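Local coordinates for uncharacterized protein VP1736 (Vibrio parahaemolyticus, PDB 3LXQ), which is of unknown function but contains a sulfatase-family domain of the alkaline phosphatase superfamily, at residues A[54-66]-A[362-375]. Residues are numbered along the deposited sequence; the frame is centred on the assembly and turned at random.
Sequences LDLVRASSTKIDF and MIGRDLTKPLARED
Arg365 binds the carbonyls of Ser60 and Ser61 at the C-terminal end of helix 50-61 in this sulfatase-family protein. The chain leaves that helix through an ST turn, Ser61 OG accepting from Lys63 N. The loop of Arg365 joins strand 358-360 to strand 377-382, the first strand of the five-stranded antiparallel sheet. NH2 of Arg365 donates to Ser60 O at 2.9 Å, in the guanidinium plane. The N-H...O angle is 166°, and NH2 lies nearly in line with the C=O bond. NE bonds Ser61 O, also at 2.9 Å, but this bond is more bent (130°) and comes from above the carbonyl plane. Ser61 O also accepts from Thr62 OG1, in plane on a lone pair. NH1 and NH2 of Arg365 both grip Asp375 O, so four bonds to three carbonyls fix the rotation of the guanidinium. Leu371 CD1 lies over one guanidinium face, offset toward the rim.

Thr62, the first residue to leave helical phi/psi, points toward the loop. Its CG2 rests on the carboxylate of Asp375, 3.6 Å from CG. Water 1 donates to both Ser60 O and Asp375 OD1. Val57 CG1 meets Ile363 CD1 at 3.8 Å, the two side chains crossing at about a right angle. Ser61 CB packs against Ile363 CB. The Lys63 chain bends at chi2 (-55°) and chi3, curling along the backbone of Met362 to Gly364. Lys63 NZ then donates a hydrogen bond to Gly364 O at 2.8 Å, lying in the carbonyl plane.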
loop_
_atom_site.group_PDB
_atom_site.type_symbol
_atom_site.label_atom_id
_atom_site.label_comp_id
_atom_site.label_asym_id
_atom_site.label_seq_id
_atom_site.Cartn_x
_atom_site.Cartn_y
_atom_site.Cartn_z
ATOM N N LEU A 54 -23.922 -0.189 1.068
ATOM C CA LEU A 54 -23.334 0.858 0.238
ATOM C C LEU A 54 -23.410 2.240 0.880
ATOM O O LEU A 54 -22.472 3.033 0.766
ATOM C CB LEU A 54 -23.987 0.918 -1.146
ATOM C CG LEU A 54 -23.376 0.171 -2.334
ATOM C CD1 LEU A 54 -21.949 -0.302 -2.047
ATOM C CD2 LEU A 54 -24.252 -0.990 -2.758
ATOM N N ASP A 55 -24.531 2.535 1.535
ATOM C CA ASP A 55 -24.702 3.836 2.164
ATOM C C ASP A 55 -23.681 4.042 3.263
ATOM O O ASP A 55 -23.061 5.104 3.341
ATOM C CB ASP A 55 -26.136 4.022 2.690
ATOM C CG ASP A 55 -27.142 4.216 1.578
ATOM O OD1 ASP A 55 -26.724 4.427 0.416
ATOM O OD2 ASP A 55 -28.355 4.158 1.863
ATOM N N LEU A 56 -23.474 3.013 4.082
ATOM C CA LEU A 56 -22.532 3.108 5.176
ATOM C C LEU A 56 -21.096 3.161 4.664
ATOM O O LEU A 56 -20.256 3.822 5.273
ATOM C CB LEU A 56 -22.720 1.964 6.177
ATOM C CG LEU A 56 -24.025 2.008 6.979
ATOM C CD1 LEU A 56 -24.233 0.687 7.705
ATOM C CD2 LEU A 56 -24.051 3.192 7.962
ATOM N N VAL A 57 -20.829 2.474 3.548
ATOM C CA VAL A 57 -19.504 2.491 2.910
ATOM C C VAL A 57 -19.216 3.891 2.349
ATOM O O VAL A 57 -18.188 4.502 2.672
ATOM C CB VAL A 57 -19.367 1.356 1.836
ATOM C CG1 VAL A 57 -18.131 1.532 0.969
ATOM C CG2 VAL A 57 -19.333 -0.023 2.512
ATOM N N ARG A 58 -20.141 4.411 1.548
ATOM C CA ARG A 58 -19.993 5.751 0.984
ATOM C C ARG A 58 -19.872 6.844 2.054
ATOM O O ARG A 58 -18.962 7.668 1.998
ATOM C CB ARG A 58 -21.149 6.067 0.037
ATOM C CG ARG A 58 -21.052 5.353 -1.311
ATOM C CD ARG A 58 -22.092 5.909 -2.280
ATOM N NE ARG A 58 -23.437 5.420 -1.982
ATOM C CZ ARG A 58 -24.067 4.472 -2.671
ATOM N NH1 ARG A 58 -23.492 3.898 -3.721
ATOM N NH2 ARG A 58 -25.278 4.096 -2.300
ATOM N N ALA A 59 -20.781 6.844 3.026
ATOM C CA ALA A 59 -20.713 7.811 4.122
ATOM C C ALA A 59 -19.398 7.715 4.917
ATOM O O ALA A 59 -18.715 8.727 5.121
ATOM C CB ALA A 59 -21.931 7.692 5.040
ATOM N N SER A 60 -19.031 6.513 5.348
ATOM C CA SER A 60 -17.801 6.349 6.103
ATOM C C SER A 60 -16.533 6.631 5.274
ATOM O O SER A 60 -15.498 6.936 5.847
ATOM C CB SER A 60 -17.713 4.972 6.766
ATOM O OG SER A 60 -17.666 3.946 5.788
ATOM N N SER A 61 -16.632 6.565 3.944
ATOM C CA SER A 61 -15.494 6.870 3.065
ATOM C C SER A 61 -15.026 8.344 3.145
ATOM O O SER A 61 -13.819 8.620 3.107
ATOM C CB SER A 61 -15.811 6.483 1.607
ATOM O OG SER A 61 -16.590 7.475 0.949
ATOM N N THR A 62 -15.987 9.264 3.286
ATOM C CA THR A 62 -15.781 10.735 3.218
ATOM C C THR A 62 -15.579 11.257 1.787
ATOM O O THR A 62 -15.375 12.454 1.576
ATOM C CB THR A 62 -14.660 11.314 4.155
ATOM O OG1 THR A 62 -13.360 11.090 3.589
ATOM C CG2 THR A 62 -14.736 10.740 5.595
ATOM N N LYS A 63 -15.651 10.368 0.809
ATOM C CA LYS A 63 -15.588 10.773 -0.596
ATOM C C LYS A 63 -16.805 11.634 -0.956
ATOM O O LYS A 63 -17.815 11.586 -0.274
ATOM C CB LYS A 63 -15.481 9.552 -1.511
ATOM C CG LYS A 63 -14.345 8.587 -1.174
ATOM C CD LYS A 63 -12.974 9.257 -1.123
ATOM C CE LYS A 63 -12.315 9.269 -2.500
ATOM N NZ LYS A 63 -10.960 9.868 -2.425
ATOM N N ILE A 64 -16.689 12.437 -2.010
ATOM C CA ILE A 64 -17.758 13.334 -2.410
ATOM C C ILE A 64 -17.985 13.236 -3.924
ATOM O O ILE A 64 -17.159 12.655 -4.636
ATOM C CB ILE A 64 -17.467 14.796 -1.957
ATOM C CG1 ILE A 64 -16.075 15.261 -2.413
ATOM C CG2 ILE A 64 -17.544 14.914 -0.423
ATOM C CD1 ILE A 64 -16.023 15.866 -3.820
ATOM N N ASP A 65 -19.105 13.787 -4.393
ATOM C CA ASP A 65 -19.493 13.783 -5.808
ATOM C C ASP A 65 -19.610 12.360 -6.362
ATOM O O ASP A 65 -19.010 12.037 -7.389
ATOM C CB ASP A 65 -18.551 14.669 -6.662
ATOM C CG ASP A 65 -19.148 15.048 -8.020
ATOM O OD1 ASP A 65 -20.365 14.858 -8.239
ATOM O OD2 ASP A 65 -18.390 15.549 -8.881
ATOM N N PHE A 66 -20.391 11.524 -5.674
ATOM C CA PHE A 66 -20.634 10.144 -6.094
ATOM C C PHE A 66 -21.535 10.089 -7.340
ATOM O O PHE A 66 -22.393 10.945 -7.526
ATOM C CB PHE A 66 -21.283 9.336 -4.961
ATOM C CG PHE A 66 -20.331 8.913 -3.864
ATOM C CD1 PHE A 66 -19.496 7.802 -4.026
ATOM C CD2 PHE A 66 -20.294 9.602 -2.652
ATOM C CE1 PHE A 66 -18.626 7.395 -3.004
ATOM C CE2 PHE A 66 -19.424 9.202 -1.615
ATOM C CZ PHE A 66 -18.592 8.098 -1.794
HETATM N N MSE A 362 -12.634 4.386 -6.112
HETATM C CA MSE A 362 -11.848 4.251 -4.873
HETATM C C MSE A 362 -12.511 4.937 -3.679
HETATM O O MSE A 362 -12.925 6.092 -3.768
HETATM C CB MSE A 362 -10.427 4.800 -5.046
HETATM C CG MSE A 362 -9.624 4.159 -6.159
HETATM SE SE MSE A 362 -7.736 4.616 -6.031
HETATM C CE MSE A 362 -7.781 6.411 -6.800
ATOM N N ILE A 363 -12.595 4.224 -2.559
ATOM C CA ILE A 363 -13.183 4.775 -1.354
ATOM C C ILE A 363 -12.116 5.249 -0.356
ATOM O O ILE A 363 -12.440 5.811 0.690
ATOM C CB ILE A 363 -14.183 3.804 -0.689
ATOM C CG1 ILE A 363 -13.472 2.540 -0.183
ATOM C CG2 ILE A 363 -15.296 3.462 -1.669
ATOM C CD1 ILE A 363 -14.336 1.656 0.699
ATOM N N GLY A 364 -10.845 5.035 -0.697
ATOM C CA GLY A 364 -9.734 5.561 0.092
ATOM C C GLY A 364 -9.653 7.083 0.050
ATOM O O GLY A 364 -10.095 7.716 -0.911
ATOM N N ARG A 365 -9.049 7.655 1.088
ATOM C CA ARG A 365 -9.075 9.091 1.351
ATOM C C ARG A 365 -7.926 9.803 0.639
ATOM O O ARG A 365 -6.816 9.269 0.536
ATOM C CB ARG A 365 -8.964 9.348 2.852
ATOM C CG ARG A 365 -10.234 9.096 3.657
ATOM C CD ARG A 365 -10.539 7.606 3.897
ATOM N NE ARG A 365 -11.717 7.464 4.758
ATOM C CZ ARG A 365 -11.687 7.531 6.093
ATOM N NH1 ARG A 365 -10.532 7.694 6.732
ATOM N NH2 ARG A 365 -12.821 7.424 6.796
ATOM N N ASP A 366 -8.219 10.993 0.129
ATOM C CA ASP A 366 -7.195 11.906 -0.368
ATOM C C ASP A 366 -6.724 12.659 0.853
ATOM O O ASP A 366 -7.404 13.560 1.356
ATOM C CB ASP A 366 -7.788 12.857 -1.403
ATOM C CG ASP A 366 -6.800 13.933 -1.881
ATOM O OD1 ASP A 366 -5.676 14.050 -1.339
ATOM O OD2 ASP A 366 -7.164 14.683 -2.818
ATOM N N LEU A 367 -5.560 12.286 1.348
ATOM C CA LEU A 367 -5.120 12.799 2.644
ATOM C C LEU A 367 -4.378 14.130 2.532
ATOM O O LEU A 367 -3.879 14.647 3.532
ATOM C CB LEU A 367 -4.307 11.745 3.397
ATOM C CG LEU A 367 -5.135 10.518 3.805
ATOM C CD1 LEU A 367 -4.255 9.330 4.161
ATOM C CD2 LEU A 367 -6.138 10.842 4.926
ATOM N N THR A 368 -4.325 14.680 1.320
ATOM C CA THR A 368 -3.850 16.045 1.129
ATOM C C THR A 368 -4.919 17.017 1.634
ATOM O O THR A 368 -4.653 18.203 1.817
ATOM C CB THR A 368 -3.539 16.389 -0.351
ATOM O OG1 THR A 368 -4.744 16.336 -1.122
ATOM C CG2 THR A 368 -2.475 15.461 -0.944
ATOM N N LYS A 369 -6.118 16.484 1.859
ATOM C CA LYS A 369 -7.265 17.254 2.301
ATOM C C LYS A 369 -7.619 16.886 3.737
ATOM O O LYS A 369 -7.246 15.799 4.203
ATOM C CB LYS A 369 -8.453 17.018 1.359
ATOM C CG LYS A 369 -8.160 17.511 -0.061
ATOM C CD LYS A 369 -9.236 17.123 -1.048
ATOM C CE LYS A 369 -8.982 17.837 -2.365
ATOM N NZ LYS A 369 -9.694 17.186 -3.485
ATOM N N PRO A 370 -8.348 17.789 4.437
ATOM C CA PRO A 370 -8.691 17.591 5.841
ATOM C C PRO A 370 -9.485 16.329 6.075
ATOM O O PRO A 370 -10.263 15.898 5.230
ATOM C CB PRO A 370 -9.563 18.818 6.171
ATOM C CG PRO A 370 -9.133 19.854 5.207
ATOM C CD PRO A 370 -8.869 19.082 3.939
ATOM N N LEU A 371 -9.277 15.747 7.237
ATOM C CA LEU A 371 -9.992 14.576 7.626
ATOM C C LEU A 371 -10.224 14.754 9.110
ATOM O O LEU A 371 -9.264 14.909 9.879
ATOM C CB LEU A 371 -9.144 13.329 7.350
ATOM C CG LEU A 371 -9.787 11.984 7.710
ATOM C CD1 LEU A 371 -10.853 11.588 6.702
ATOM C CD2 LEU A 371 -8.728 10.878 7.871
ATOM N N ALA A 372 -11.496 14.783 9.494
ATOM C CA ALA A 372 -11.879 14.968 10.891
ATOM C C ALA A 372 -11.371 13.781 11.684
ATOM O O ALA A 372 -11.248 12.679 11.137
ATOM C CB ALA A 372 -13.410 15.106 11.018
ATOM N N ARG A 373 -11.040 14.015 12.950
ATOM C CA ARG A 373 -10.617 12.946 13.850
ATOM C C ARG A 373 -11.536 11.725 13.890
ATOM O O ARG A 373 -11.056 10.592 13.994
ATOM C CB ARG A 373 -10.427 13.467 15.270
ATOM C CG ARG A 373 -8.970 13.619 15.657
ATOM C CD ARG A 373 -8.783 13.390 17.132
ATOM N NE ARG A 373 -8.996 11.997 17.538
ATOM C CZ ARG A 373 -9.975 11.586 18.347
ATOM N NH1 ARG A 373 -10.077 10.308 18.672
ATOM N NH2 ARG A 373 -10.856 12.445 18.851
ATOM N N GLU A 374 -12.848 11.939 13.841
ATOM C CA GLU A 374 -13.779 10.820 13.977
ATOM C C GLU A 374 -13.820 9.961 12.702
ATOM O O GLU A 374 -14.380 8.858 12.708
ATOM C CB GLU A 374 -15.185 11.297 14.358
ATOM C CG GLU A 374 -15.877 12.111 13.285
ATOM C CD GLU A 374 -15.715 13.627 13.466
ATOM O OE1 GLU A 374 -14.819 14.088 14.244
ATOM O OE2 GLU A 374 -16.508 14.353 12.812
ATOM N N ASP A 375 -13.234 10.489 11.625
ATOM C CA ASP A 375 -13.133 9.774 10.353
ATOM C C ASP A 375 -11.821 8.985 10.162
ATOM O O ASP A 375 -11.716 8.147 9.247
ATOM C CB ASP A 375 -13.399 10.723 9.188
ATOM C CG ASP A 375 -14.834 11.238 9.187
ATOM O OD1 ASP A 375 -15.759 10.428 9.451
ATOM O OD2 ASP A 375 -15.029 12.445 8.931
HETATM O O HOH W 1 -15.570 7.723 8.568
HETATM O O HOH W 2 -11.113 12.194 0.102
#